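Side-chain contact in CurG, CurH fusion protein (Moorea producens 3L, PDB 4MYY), which joins the docking domains of two curacin A polyketide synthase modules, the C-terminal one of CurG and the N-terminal one of CurH, in one engineered chain: residues S22-I27 with Q66-A71. Residues are numbered along the deposited sequence; the frame is centred on the assembly and turned at random.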
loop_
_atom_site.group_PDB
_atom_site.type_symbol
_atom_site.label_atom_id
_atom_site.label_comp_id
_atom_site.label_asym_id
_atom_site.label_seq_id
_atom_site.Cartn_x
_atom_site.Cartn_y
_atom_site.Cartn_z
ATOM N N SER B 22 -8.482 -2.524 9.316
ATOM C CA SER B 22 -8.362 -3.972 9.425
ATOM C C SER B 22 -7.723 -4.534 8.168
ATOM O O SER B 22 -6.822 -5.360 8.273
ATOM C CB SER B 22 -9.702 -4.627 9.726
ATOM O OG SER B 22 -9.498 -6.018 9.953
ATOM N N SER B 23 -8.160 -4.086 6.985
ATOM C CA SER B 23 -7.547 -4.535 5.734
ATOM C C SER B 23 -6.079 -4.127 5.636
ATOM O O SER B 23 -5.227 -4.952 5.337
ATOM C CB SER B 23 -8.331 -4.017 4.531
ATOM O OG SER B 23 -9.637 -4.560 4.530
ATOM N N ILE B 24 -5.793 -2.853 5.900
ATOM C CA ILE B 24 -4.419 -2.330 5.813
ATOM C C ILE B 24 -3.494 -3.118 6.769
ATOM O O ILE B 24 -2.378 -3.500 6.407
ATOM C CB ILE B 24 -4.371 -0.805 6.089
ATOM C CG1 ILE B 24 -5.080 -0.050 4.944
ATOM C CG2 ILE B 24 -2.938 -0.316 6.275
ATOM C CD1 ILE B 24 -5.609 1.322 5.343
ATOM N N ASP B 25 -3.967 -3.343 7.979
ATOM C CA ASP B 25 -3.138 -3.976 9.002
ATOM C C ASP B 25 -2.846 -5.398 8.608
ATOM O O ASP B 25 -1.733 -5.912 8.821
ATOM C CB ASP B 25 -3.816 -3.909 10.366
ATOM C CG ASP B 25 -3.860 -2.478 10.933
ATOM O OD1 ASP B 25 -3.273 -1.538 10.327
ATOM O OD2 ASP B 25 -4.511 -2.283 11.994
ATOM N N GLN B 26 -3.849 -6.053 8.035
ATOM C CA GLN B 26 -3.657 -7.433 7.641
ATOM C C GLN B 26 -2.707 -7.527 6.477
ATOM O O GLN B 26 -1.907 -8.474 6.412
ATOM C CB GLN B 26 -4.979 -8.104 7.307
ATOM C CG GLN B 26 -5.793 -8.389 8.551
ATOM C CD GLN B 26 -7.105 -9.038 8.229
ATOM O OE1 GLN B 26 -7.156 -10.222 7.894
ATOM N NE2 GLN B 26 -8.180 -8.278 8.334
ATOM N N ILE B 27 -2.796 -6.578 5.551
ATOM C CA ILE B 27 -1.862 -6.571 4.422
ATOM C C ILE B 27 -0.462 -6.325 4.965
ATOM O O ILE B 27 0.494 -7.015 4.604
ATOM C CB ILE B 27 -2.285 -5.598 3.283
ATOM C CG1 ILE B 27 -3.276 -6.305 2.358
ATOM C CG2 ILE B 27 -1.105 -5.234 2.390
ATOM C CD1 ILE B 27 -4.727 -6.150 2.731
ATOM N N GLN B 66 -0.077 6.166 9.627
ATOM C CA GLN B 66 1.346 5.760 9.503
ATOM C C GLN B 66 1.446 4.330 8.952
ATOM O O GLN B 66 2.266 4.030 8.072
ATOM C CB GLN B 66 2.047 5.845 10.846
ATOM C CG GLN B 66 2.490 7.277 11.175
ATOM C CD GLN B 66 3.083 7.372 12.548
ATOM O OE1 GLN B 66 2.517 6.864 13.520
ATOM N NE2 GLN B 66 4.205 8.059 12.661
ATOM N N ARG B 67 0.627 3.445 9.481
ATOM C CA ARG B 67 0.627 2.047 8.984
ATOM C C ARG B 67 0.267 1.977 7.490
ATOM O O ARG B 67 0.869 1.220 6.748
ATOM C CB ARG B 67 -0.294 1.154 9.798
ATOM C CG ARG B 67 0.229 0.772 11.185
ATOM C CD ARG B 67 -0.653 -0.307 11.812
ATOM N NE ARG B 67 -1.885 0.247 12.359
ATOM C CZ ARG B 67 -1.919 0.876 13.535
ATOM N NH1 ARG B 67 -0.803 0.986 14.258
ATOM N NH2 ARG B 67 -3.036 1.421 13.979
ATOM N N ALA B 68 -0.711 2.774 7.070
ATOM C CA ALA B 68 -1.154 2.753 5.681
ATOM C C ALA B 68 -0.017 3.238 4.795
ATOM O O ALA B 68 0.304 2.594 3.775
ATOM C CB ALA B 68 -2.398 3.626 5.507
ATOM N N ALA B 69 0.602 4.354 5.199
ATOM C CA ALA B 69 1.688 4.919 4.422
ATOM C C ALA B 69 2.878 3.975 4.343
ATOM O O ALA B 69 3.526 3.905 3.280
ATOM C CB ALA B 69 2.093 6.296 4.933
ATOM N N LEU B 70 3.156 3.250 5.438
ATOM C CA LEU B 70 4.253 2.262 5.480
ATOM C C LEU B 70 3.999 1.127 4.484
ATOM O O LEU B 70 4.898 0.753 3.718
ATOM C CB LEU B 70 4.388 1.702 6.898
ATOM C CG LEU B 70 5.398 0.573 7.052
ATOM C CD1 LEU B 70 6.803 1.099 6.771
ATOM C CD2 LEU B 70 5.263 0.022 8.469
ATOM N N ALA B 71 2.788 0.568 4.500
ATOM C CA ALA B 71 2.408 -0.464 3.529
ATOM C C ALA B 71 2.601 0.027 2.104
ATOM O O ALA B 71 3.114 -0.724 1.277
ATOM C CB ALA B 71 0.956 -0.867 3.719
HETATM O O HOH W 1 -4.767 0.545 12.538
#
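Asp25 and Arg67 meet because each side chain sets CG anti to its own carbonyl carbon (chi1 -70° in Asp25), and a bend at chi3 of Arg67 then presents NE to the carboxylate. Helix 17-32 of the CurG docking domain here packs against helix 64-82 of the CurH docking domain in an all-helical class 2 docking complex, the two segments crossing at 47° with their axes 9.4 Å apart. The halves are joined in an engineered fusion, so the contact is one between two proteins made into a single chain.

Asp25 OD1 lies 3.0 Å from Arg67 NE, at the edge of the guanidinium and near its plane. The hydrogen bond within this salt bridge is weak and well off straight at the hydrogen, and the carboxylate stands 78° from the guanidinium plane, so the two groups do not form a flat, two-pronged pair. Arg67 NH1 is held separately by the carbonyl oxygen of Ile59, which helps fix the guanidinium. Losing the Asp25 carboxylate to an alanine is likely to leave Arg67 NE without its anionic mate, and a water that donates to OD2 without this acceptor.

Beside this polar pair, buried Ile24 lays its CG2 branch over the backbone of Ala68, 3.6 Å from CA, while CD1 reaches the methyl of the same alanine. Ala68 also packs against Ala68 of the second subunit, which places the contact beside the dimer interface. On the polar side, the water lies 2.9 Å from Asp25 OD2, to which it gives its hydrogen.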